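Local atomic coordinates of plasmin and fibronectin-binding protein A (Streptococcus pneumoniae, PDB entry 4MR0), a protein that acts as a fibronectin-dependent surface adhesin and invasin that binds human fibronectin, plasmin, plasminogen and serum albumin. Residues Arg380-Thr385 against Asn414-Lys419; Asp386-Gly391 against Gln430-Glu435; Ser462-Thr467 against Ile483-Val488; Val466-Ile471 against Val494-Ile499. One frame throughout, in Å; residues are numbered along the deposited sequence.

Contact 1 of 4, residues Arg380-Thr385 against Asn414-Lys419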
# COMPACT_ATOMS: atom_id res chain seq x y z
N ARG A 380 -3.50 3.37 1.46
CA ARG A 380 -4.09 4.54 0.82
C ARG A 380 -4.32 4.23 -0.65
O ARG A 380 -3.40 3.79 -1.35
CB ARG A 380 -3.18 5.76 0.97
CG ARG A 380 -3.63 6.98 0.16
CD ARG A 380 -2.82 8.21 0.53
NE ARG A 380 -3.19 9.39 -0.25
CZ ARG A 380 -2.70 9.69 -1.44
NH1 ARG A 380 -1.80 8.89 -2.02
NH2 ARG A 380 -3.08 10.80 -2.06
N PHE A 381 -5.53 4.47 -1.14
CA PHE A 381 -5.83 4.16 -2.52
C PHE A 381 -7.05 4.88 -3.09
O PHE A 381 -7.93 5.33 -2.35
CB PHE A 381 -6.08 2.65 -2.66
CG PHE A 381 -7.23 2.15 -1.81
CD1 PHE A 381 -7.03 1.82 -0.47
CD2 PHE A 381 -8.51 2.05 -2.34
CE1 PHE A 381 -8.11 1.41 0.33
CE2 PHE A 381 -9.59 1.64 -1.55
CZ PHE A 381 -9.39 1.32 -0.21
N THR A 382 -7.08 4.97 -4.42
CA THR A 382 -8.21 5.54 -5.14
C THR A 382 -8.40 4.60 -6.33
O THR A 382 -7.42 4.15 -6.92
CB THR A 382 -7.94 6.98 -5.67
OG1 THR A 382 -9.09 7.45 -6.40
CG2 THR A 382 -6.73 7.01 -6.61
N GLY A 383 -9.64 4.28 -6.66
CA GLY A 383 -9.88 3.39 -7.78
C GLY A 383 -9.81 1.89 -7.52
O GLY A 383 -9.34 1.14 -8.37
N PHE A 384 -10.26 1.45 -6.35
CA PHE A 384 -10.29 0.02 -6.03
C PHE A 384 -11.75 -0.39 -5.86
O PHE A 384 -12.59 0.43 -5.49
CB PHE A 384 -9.58 -0.29 -4.70
CG PHE A 384 -8.08 -0.39 -4.79
CD1 PHE A 384 -7.40 -0.14 -5.98
CD2 PHE A 384 -7.33 -0.72 -3.66
CE1 PHE A 384 -6.01 -0.20 -6.04
CE2 PHE A 384 -5.94 -0.78 -3.70
CZ PHE A 384 -5.27 -0.52 -4.91
N THR A 385 -12.05 -1.65 -6.12
CA THR A 385 -13.41 -2.16 -5.96
C THR A 385 -13.33 -3.49 -5.23
O THR A 385 -12.54 -4.36 -5.60
CB THR A 385 -14.11 -2.35 -7.32
OG1 THR A 385 -14.06 -1.11 -8.05
CG2 THR A 385 -15.58 -2.74 -7.11
N ASN A 414 -6.62 5.33 4.32
CA ASN A 414 -7.15 6.47 3.59
C ASN A 414 -7.64 6.10 2.20
O ASN A 414 -6.86 6.05 1.25
CB ASN A 414 -6.04 7.54 3.49
CG ASN A 414 -6.53 8.85 2.89
OD1 ASN A 414 -7.68 8.98 2.50
ND2 ASN A 414 -5.63 9.83 2.82
N ALA A 415 -8.93 5.80 2.08
CA ALA A 415 -9.53 5.46 0.79
C ALA A 415 -10.09 6.77 0.28
O ALA A 415 -11.15 7.21 0.72
CB ALA A 415 -10.65 4.45 0.96
N TYR A 416 -9.37 7.40 -0.65
CA TYR A 416 -9.78 8.69 -1.18
C TYR A 416 -10.15 8.66 -2.65
O TYR A 416 -10.13 7.61 -3.29
CB TYR A 416 -8.66 9.71 -0.95
CG TYR A 416 -7.48 9.56 -1.88
CD1 TYR A 416 -6.58 8.50 -1.76
CD2 TYR A 416 -7.28 10.47 -2.92
CE1 TYR A 416 -5.51 8.35 -2.64
CE2 TYR A 416 -6.22 10.34 -3.81
CZ TYR A 416 -5.34 9.28 -3.67
OH TYR A 416 -4.28 9.16 -4.54
N SER A 417 -10.50 9.83 -3.18
CA SER A 417 -10.89 9.95 -4.58
C SER A 417 -9.87 10.75 -5.38
O SER A 417 -9.42 11.81 -4.94
CB SER A 417 -12.26 10.62 -4.68
OG SER A 417 -13.25 9.85 -4.01
N TYR A 418 -9.50 10.24 -6.55
CA TYR A 418 -8.53 10.89 -7.43
C TYR A 418 -9.03 12.29 -7.81
O TYR A 418 -10.19 12.46 -8.18
CB TYR A 418 -8.34 10.05 -8.70
CG TYR A 418 -7.21 10.54 -9.58
CD1 TYR A 418 -5.88 10.45 -9.16
CD2 TYR A 418 -7.46 11.09 -10.84
CE1 TYR A 418 -4.83 10.90 -9.96
CE2 TYR A 418 -6.42 11.55 -11.65
CZ TYR A 418 -5.11 11.45 -11.20
OH TYR A 418 -4.06 11.91 -11.98
N LYS A 419 -8.15 13.28 -7.71
CA LYS A 419 -8.51 14.65 -8.05
C LYS A 419 -8.84 14.79 -9.53
O LYS A 419 -7.94 14.78 -10.38
CB LYS A 419 -7.37 15.61 -7.68
CG LYS A 419 -7.66 17.07 -7.97
CD LYS A 419 -6.67 17.98 -7.27
CE LYS A 419 -7.05 19.45 -7.44
NZ LYS A 419 -6.22 20.33 -6.57
O HOH W 1 -11.69 6.44 -5.51
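Asn414 O receives the backbone N-H of Phe381 at 3.2 Å (N to O), with an N-H...O angle of 151°. The Asn414 side chain lies beside that of Arg380, both pointing the same way. Arg380 CG is anti to the backbone N (chi1 172°), and the chain, extended through chi2 and chi3, carries NE to 3.9 Å from Asn414 ND2, which sits at the guanidinium edge, while Asn414 OD1 is taken by Arg449. On the other sheet face, Ala415 CB meets the tip of the Phe381 ring, 3.6 Å from CZ. Tyr416 N closes the strand pairing with a bond of 3.0 Å to Phe381 O. These parallel bridges join two successive coils of the right-handed parallel beta-helix. Beyond them the Tyr416 ring is packed on two sides. The Arg380 guanidinium lies flat on one face, planes 14° apart and centres 4.0 Å, with NH2 3.2 Å from Tyr416 CZ. Over the opposite face comes Thr382 CB, a CH-pi contact at 4.1 Å from the ring centroid. Tyr416 O accepts from a water, which in turn accepts from Gly383 N, tying the two loops together. Ser417 turns away, its OG bonded to Ala451 O. Tyr418 N gives Thr382 OG1 a weak, bent hydrogen bond of 2.8 Å; the same hydroxyl is hydrogen-bonded to Gln354 OE1, and Thr382 CG2 lies oblique to the Tyr418 ring.

Contact 2 of 4, residues Asp386-Gly391 against Gln430-Glu435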
# COMPACT_ATOMS: atom_id res chain seq x y z
N ASP A 386 -14.14 -3.64 -4.19
CA ASP A 386 -14.16 -4.86 -3.38
C ASP A 386 -12.81 -5.03 -2.69
O ASP A 386 -11.96 -5.82 -3.10
CB ASP A 386 -14.48 -6.09 -4.25
CG ASP A 386 -14.53 -7.38 -3.44
OD1 ASP A 386 -14.63 -7.31 -2.19
OD2 ASP A 386 -14.49 -8.47 -4.05
N VAL A 387 -12.63 -4.26 -1.62
CA VAL A 387 -11.41 -4.28 -0.84
C VAL A 387 -11.71 -4.73 0.58
O VAL A 387 -12.76 -4.40 1.13
CB VAL A 387 -10.80 -2.87 -0.76
CG1 VAL A 387 -9.50 -2.90 0.03
CG2 VAL A 387 -10.57 -2.32 -2.16
N LEU A 388 -10.79 -5.49 1.15
CA LEU A 388 -10.95 -5.95 2.52
C LEU A 388 -9.66 -5.67 3.28
O LEU A 388 -8.60 -6.23 2.97
CB LEU A 388 -11.26 -7.45 2.56
CG LEU A 388 -11.36 -8.05 3.98
CD1 LEU A 388 -12.45 -7.33 4.77
CD2 LEU A 388 -11.65 -9.55 3.90
N ILE A 389 -9.75 -4.77 4.25
CA ILE A 389 -8.62 -4.39 5.10
C ILE A 389 -9.04 -4.92 6.47
O ILE A 389 -9.83 -4.28 7.17
CB ILE A 389 -8.46 -2.87 5.14
CG1 ILE A 389 -8.23 -2.35 3.72
CG2 ILE A 389 -7.30 -2.49 6.05
CD1 ILE A 389 -8.59 -0.89 3.52
N LYS A 390 -8.50 -6.08 6.83
CA LYS A 390 -8.90 -6.73 8.07
C LYS A 390 -7.81 -7.30 8.97
O LYS A 390 -6.83 -7.90 8.50
CB LYS A 390 -9.89 -7.84 7.70
CG LYS A 390 -10.37 -8.70 8.85
CD LYS A 390 -11.61 -9.47 8.42
CE LYS A 390 -11.47 -10.96 8.66
NZ LYS A 390 -10.38 -11.54 7.84
N GLY A 391 -8.02 -7.12 10.27
CA GLY A 391 -7.10 -7.65 11.27
C GLY A 391 -5.67 -7.13 11.25
O GLY A 391 -4.76 -7.82 11.71
N GLN A 430 -17.42 -0.72 -2.32
CA GLN A 430 -17.29 -2.01 -1.66
C GLN A 430 -15.97 -2.11 -0.90
O GLN A 430 -15.13 -2.96 -1.20
CB GLN A 430 -17.38 -3.14 -2.70
CG GLN A 430 -18.72 -3.19 -3.42
CD GLN A 430 -18.71 -4.13 -4.61
OE1 GLN A 430 -18.75 -3.70 -5.77
NE2 GLN A 430 -18.64 -5.43 -4.34
N VAL A 431 -15.80 -1.23 0.07
CA VAL A 431 -14.60 -1.23 0.88
C VAL A 431 -14.98 -1.62 2.29
O VAL A 431 -15.88 -1.02 2.90
CB VAL A 431 -13.91 0.16 0.92
CG1 VAL A 431 -12.71 0.11 1.85
CG2 VAL A 431 -13.49 0.59 -0.48
N VAL A 432 -14.30 -2.63 2.82
CA VAL A 432 -14.56 -3.09 4.18
C VAL A 432 -13.29 -2.91 4.99
O VAL A 432 -12.22 -3.40 4.63
CB VAL A 432 -14.98 -4.58 4.20
CG1 VAL A 432 -15.16 -5.07 5.64
CG2 VAL A 432 -16.28 -4.76 3.43
N ILE A 433 -13.42 -2.17 6.09
CA ILE A 433 -12.32 -1.90 7.01
C ILE A 433 -12.81 -2.50 8.32
O ILE A 433 -13.63 -1.90 9.02
CB ILE A 433 -12.11 -0.38 7.15
CG1 ILE A 433 -11.77 0.20 5.78
CG2 ILE A 433 -10.99 -0.09 8.14
CD1 ILE A 433 -11.83 1.72 5.73
N ALA A 434 -12.32 -3.69 8.66
CA ALA A 434 -12.79 -4.36 9.85
C ALA A 434 -11.75 -4.99 10.75
O ALA A 434 -10.71 -5.44 10.30
CB ALA A 434 -13.79 -5.43 9.44
N GLU A 435 -12.06 -5.01 12.05
CA GLU A 435 -11.22 -5.64 13.04
C GLU A 435 -9.74 -5.26 13.03
O GLU A 435 -8.88 -6.11 13.28
CB GLU A 435 -11.36 -7.16 12.91
CG GLU A 435 -12.80 -7.66 13.07
CD GLU A 435 -13.09 -8.92 12.26
OE1 GLU A 435 -12.38 -9.94 12.45
OE2 GLU A 435 -14.03 -8.89 11.43
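Val387 and Val431 begin a parallel pairing in which five backbone hydrogen bonds alternate between the strands. Val387 N gives to Gln430 O, and Val387 O accepts from Val432 N. The straightest is Ile389 N to Val432 O, 2.8 Å long with 176° at the hydrogen. Ile389 O then takes Ala434 N at 3.0 Å, and Gly391 N reaches Ala434 O at 3.2 Å. A CA-H...O contact of 3.1 Å joins Lys390 CA to Ala434 O.

Apolar side chains meet in pairs. On one face Ile389 and Ile433 run side by side, CD1 of the former 4.1 Å from CG1 of the latter, with Val387 beside Val431; Phe381 covers part of this face. On the other, Leu388 CG is anti to the backbone N, and chi2 of 59° swings CD1 to 3.6 Å from Val432 CG1.

Lys390 and Glu435 lie alongside each other, but NZ and OE1 stay 5.3 Å apart. The side chain of Asp386, at the corner where the chain turns into the strand, comes within about 3 Å of a bound calcium ion. Such in-register aliphatic pairs, among four bridged residue pairs on two strands whose axes lie 6° apart, mark successive coils of a parallel beta-helix.

Contact 3 of 4, residues Ser462-Thr467 against Ile483-Val488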
# COMPACT_ATOMS: atom_id res chain seq x y z
N SER A 462 -19.28 4.41 -2.58
CA SER A 462 -20.39 3.73 -1.93
C SER A 462 -20.04 2.35 -1.41
O SER A 462 -18.98 1.80 -1.73
CB SER A 462 -21.56 3.62 -2.91
OG SER A 462 -21.14 2.98 -4.09
N ASP A 463 -20.94 1.79 -0.61
CA ASP A 463 -20.76 0.46 -0.02
C ASP A 463 -19.48 0.46 0.80
O ASP A 463 -18.52 -0.25 0.49
CB ASP A 463 -20.72 -0.60 -1.12
CG ASP A 463 -22.03 -0.69 -1.88
OD1 ASP A 463 -23.04 -1.12 -1.28
OD2 ASP A 463 -22.05 -0.32 -3.07
N ILE A 464 -19.48 1.28 1.85
CA ILE A 464 -18.34 1.43 2.73
C ILE A 464 -18.72 0.86 4.09
O ILE A 464 -19.76 1.24 4.64
CB ILE A 464 -17.98 2.93 2.92
CG1 ILE A 464 -17.74 3.60 1.56
CG2 ILE A 464 -16.78 3.06 3.83
CD1 ILE A 464 -16.64 2.94 0.73
N THR A 465 -17.89 -0.02 4.63
CA THR A 465 -18.15 -0.63 5.93
C THR A 465 -16.95 -0.50 6.86
O THR A 465 -15.84 -0.92 6.52
CB THR A 465 -18.49 -2.14 5.79
OG1 THR A 465 -19.69 -2.29 5.02
CG2 THR A 465 -18.68 -2.79 7.16
N VAL A 466 -17.18 0.09 8.03
CA VAL A 466 -16.14 0.26 9.03
C VAL A 466 -16.69 -0.39 10.30
O VAL A 466 -17.51 0.21 11.01
CB VAL A 466 -15.84 1.75 9.30
CG1 VAL A 466 -14.72 1.88 10.31
CG2 VAL A 466 -15.47 2.46 7.99
N THR A 467 -16.22 -1.60 10.59
CA THR A 467 -16.73 -2.34 11.74
C THR A 467 -15.70 -3.00 12.64
O THR A 467 -14.64 -3.44 12.19
CB THR A 467 -17.67 -3.47 11.27
OG1 THR A 467 -16.96 -4.31 10.35
CG2 THR A 467 -18.90 -2.90 10.59
N ILE A 483 -12.17 8.87 13.12
CA ILE A 483 -12.76 8.26 11.93
C ILE A 483 -13.55 9.29 11.14
O ILE A 483 -14.52 9.87 11.64
CB ILE A 483 -13.70 7.10 12.32
CG1 ILE A 483 -12.92 6.03 13.08
CG2 ILE A 483 -14.37 6.52 11.06
CD1 ILE A 483 -13.78 4.89 13.59
N GLU A 484 -13.13 9.51 9.89
CA GLU A 484 -13.79 10.46 9.01
C GLU A 484 -14.40 9.79 7.79
O GLU A 484 -13.73 9.03 7.08
CB GLU A 484 -12.81 11.54 8.54
CG GLU A 484 -13.28 12.26 7.28
CD GLU A 484 -12.29 13.29 6.78
OE1 GLU A 484 -11.07 12.99 6.75
OE2 GLU A 484 -12.73 14.40 6.39
N LEU A 485 -15.67 10.08 7.55
CA LEU A 485 -16.40 9.54 6.42
C LEU A 485 -16.97 10.75 5.71
O LEU A 485 -17.90 11.40 6.20
CB LEU A 485 -17.50 8.60 6.91
CG LEU A 485 -16.82 7.40 7.57
CD1 LEU A 485 -17.61 6.91 8.75
CD2 LEU A 485 -16.62 6.31 6.53
N LEU A 486 -16.40 11.05 4.55
CA LEU A 486 -16.79 12.22 3.77
C LEU A 486 -17.39 11.90 2.41
O LEU A 486 -16.77 11.26 1.56
CB LEU A 486 -15.57 13.13 3.60
CG LEU A 486 -15.72 14.40 2.75
CD1 LEU A 486 -16.73 15.35 3.39
CD2 LEU A 486 -14.35 15.07 2.63
N ARG A 487 -18.62 12.38 2.21
CA ARG A 487 -19.37 12.21 0.98
C ARG A 487 -19.57 10.80 0.44
O ARG A 487 -19.37 10.56 -0.76
CB ARG A 487 -18.79 13.10 -0.12
CG ARG A 487 -18.81 14.57 0.23
CD ARG A 487 -18.56 15.45 -0.98
NE ARG A 487 -18.33 16.82 -0.55
CZ ARG A 487 -17.17 17.27 -0.08
NH1 ARG A 487 -16.13 16.45 0.00
NH2 ARG A 487 -17.06 18.52 0.33
N VAL A 488 -19.96 9.88 1.31
CA VAL A 488 -20.24 8.52 0.89
C VAL A 488 -21.67 8.60 0.35
O VAL A 488 -22.58 9.05 1.05
CB VAL A 488 -20.16 7.53 2.08
CG1 VAL A 488 -20.52 6.12 1.62
CG2 VAL A 488 -18.75 7.54 2.66
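Val466 O, gripped by Asn497 ND2 and Ser495 N of the next coil, belongs to a residue whose side chain turns inward against Leu485. Val466 CG2 and Leu485 CD2 come within 4.3 Å. The same Leu485 methyl approaches Ile464 CG2 at 4.2 Å, and it therefore sits against both inward-facing aliphatic residues, Ile464 and Val466. Tighter than either is the meeting of Ile464 with Val488, in which the two side chains pass at a slant and CG1 of each touches at 3.8 Å. Val488 CG1 stands anti to its own backbone N (chi1 177°), which turns that methyl toward Ile464 and also to 4.3 Å from Ser462 CA. The two segments fall in the fourth PbH1 repeat of the right-handed parallel beta-helix, with Val488 just past its end, and face each other across the interior of one coil from different sheets, joined mainly by aliphatic side chains. The backbones accordingly stay well apart, 9.2 Å between the CA atoms of Val466 and Ile483, while the CA atoms of Ser462 and Val488 come to 5.6 Å. Val450 and Leu492 from the coils before and after pack on both Ile464 and Leu485, continuing the hydrophobic filling along the helix axis.

Contact 4 of 4, residues Val466-Ile471 against Val494-Ile499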
# COMPACT_ATOMS: atom_id res chain seq x y z
N VAL A 466 -17.18 0.09 8.03
CA VAL A 466 -16.14 0.26 9.03
C VAL A 466 -16.69 -0.39 10.30
O VAL A 466 -17.51 0.21 11.01
CB VAL A 466 -15.84 1.75 9.30
CG1 VAL A 466 -14.72 1.88 10.31
CG2 VAL A 466 -15.47 2.46 7.99
N THR A 467 -16.22 -1.60 10.59
CA THR A 467 -16.73 -2.34 11.74
C THR A 467 -15.70 -3.00 12.64
O THR A 467 -14.64 -3.44 12.19
CB THR A 467 -17.67 -3.47 11.27
OG1 THR A 467 -16.96 -4.31 10.35
CG2 THR A 467 -18.90 -2.90 10.59
N LYS A 468 -16.05 -3.09 13.92
CA LYS A 468 -15.23 -3.73 14.93
C LYS A 468 -13.76 -3.36 14.98
O LYS A 468 -12.92 -4.18 15.36
CB LYS A 468 -15.38 -5.25 14.81
CG LYS A 468 -16.78 -5.75 15.18
CD LYS A 468 -16.89 -7.26 15.20
CE LYS A 468 -18.26 -7.69 15.74
NZ LYS A 468 -18.47 -9.17 15.73
N ASN A 469 -13.43 -2.13 14.60
CA ASN A 469 -12.06 -1.68 14.67
C ASN A 469 -11.82 -1.14 16.07
O ASN A 469 -12.75 -0.66 16.73
CB ASN A 469 -11.80 -0.58 13.65
CG ASN A 469 -11.99 -1.04 12.23
OD1 ASN A 469 -13.06 -0.87 11.65
ND2 ASN A 469 -10.95 -1.64 11.67
N VAL A 470 -10.57 -1.22 16.52
CA VAL A 470 -10.21 -0.72 17.84
C VAL A 470 -9.17 0.38 17.69
O VAL A 470 -8.05 0.13 17.21
CB VAL A 470 -9.63 -1.84 18.73
CG1 VAL A 470 -9.14 -1.25 20.05
CG2 VAL A 470 -10.68 -2.90 18.99
N ILE A 471 -9.53 1.59 18.09
CA ILE A 471 -8.64 2.72 17.99
C ILE A 471 -8.17 3.17 19.37
O ILE A 471 -8.97 3.59 20.21
CB ILE A 471 -9.33 3.90 17.28
CG1 ILE A 471 -9.73 3.47 15.86
CG2 ILE A 471 -8.41 5.12 17.25
CD1 ILE A 471 -10.44 4.56 15.06
N VAL A 494 -21.09 2.03 9.86
CA VAL A 494 -20.03 2.29 10.84
C VAL A 494 -20.57 1.72 12.14
O VAL A 494 -21.41 2.35 12.80
CB VAL A 494 -19.79 3.81 10.99
CG1 VAL A 494 -18.56 4.05 11.87
CG2 VAL A 494 -19.61 4.45 9.62
N SER A 495 -20.12 0.53 12.51
CA SER A 495 -20.65 -0.11 13.71
C SER A 495 -19.69 -0.91 14.55
O SER A 495 -18.69 -1.44 14.06
CB SER A 495 -21.82 -1.02 13.31
OG SER A 495 -22.78 -0.31 12.56
N GLU A 496 -20.02 -1.01 15.83
CA GLU A 496 -19.24 -1.76 16.81
C GLU A 496 -17.75 -1.45 16.87
O GLU A 496 -16.93 -2.32 17.20
CB GLU A 496 -19.47 -3.26 16.59
CG GLU A 496 -20.93 -3.64 16.82
CD GLU A 496 -21.19 -5.12 16.63
OE1 GLU A 496 -21.21 -5.59 15.47
OE2 GLU A 496 -21.38 -5.82 17.65
N ASN A 497 -17.39 -0.21 16.57
CA ASN A 497 -16.00 0.20 16.64
C ASN A 497 -15.76 0.70 18.07
O ASN A 497 -16.66 1.25 18.70
CB ASN A 497 -15.73 1.32 15.63
CG ASN A 497 -15.90 0.86 14.19
OD1 ASN A 497 -15.07 0.13 13.65
ND2 ASN A 497 -16.99 1.29 13.55
N SER A 498 -14.54 0.49 18.57
CA SER A 498 -14.17 0.95 19.91
C SER A 498 -13.10 2.03 19.79
O SER A 498 -12.03 1.80 19.21
CB SER A 498 -13.63 -0.21 20.76
OG SER A 498 -14.65 -1.14 21.09
N ILE A 499 -13.38 3.21 20.33
CA ILE A 499 -12.44 4.32 20.27
C ILE A 499 -12.01 4.79 21.66
O ILE A 499 -12.82 5.31 22.43
CB ILE A 499 -13.05 5.51 19.50
CG1 ILE A 499 -13.51 5.04 18.12
CG2 ILE A 499 -12.03 6.63 19.38
CD1 ILE A 499 -14.16 6.12 17.28
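Asn497 CG stands anti to its own carbonyl carbon (chi1 -65°), and chi2 of -73° turns the amide so that both its polar atoms meet the Val466-Ile471 segment. Asn497 lies at a turn of the coil, beside Asn469 of the preceding one, consistent with the internal asparagines of pectate lyase-like parallel beta-helices. Asn497 ND2 donates to Val466 O at 2.8 Å, nearly straight at 169°. The acceptor lies in the amide plane, whereas the donor stands well above the carbonyl plane. Ser495 N reaches the same Val466 O from the opposite face of that plane, at 3.0 Å. On the other end of the amide, Asn497 OD1 accepts Asn469 N at 2.9 Å. The side chain thus satisfies backbone groups where the turn interrupts regular strand pairing.

On either side of the turn ordinary parallel bonding resumes. Lys468 N gives to Ser495 O, Ser498 N to Asn469 O at 2.8 Å, and Ile471 N to Ser498 O at 2.7 Å. The inward face carries Val466 on Val494 and Ile471 on Ile499, with Ile483 packed against both isoleucines. On the other face, Thr467 CG2 lies 3.8 Å from Ser495 O, and Ser495 OG is bonded to Leu518 N. At the exposed turn Lys468 and Glu496 run side by side with their chains extended. No salt bridge forms between them: Lys468 CE approaches Glu496 OE1 at 3.6 Å, while NZ remains 4.5 Å from that oxygen.

In the fold
Contacts 1 and 3 are buried; contacts 2 and 4 are partly buried, with one face inward and charged side chains at the turns. Contacts 1, 2 and 4 join neighbouring coils through parallel backbone bonding, while contact 3 spans the interior of a single coil by aliphatic packing. Contacts 3 and 4 share Val466 and Thr467 on strand 462-473, which also pairs with strand 431-440 of contact 2 through probable bonds such as Thr465 N to Val431 O. Contact 1 meets contact 2 through the Phe381 ring. Aromatic and cationic stacking characterises the loop end of contact 1; amide bonding marks the turn of contact 4.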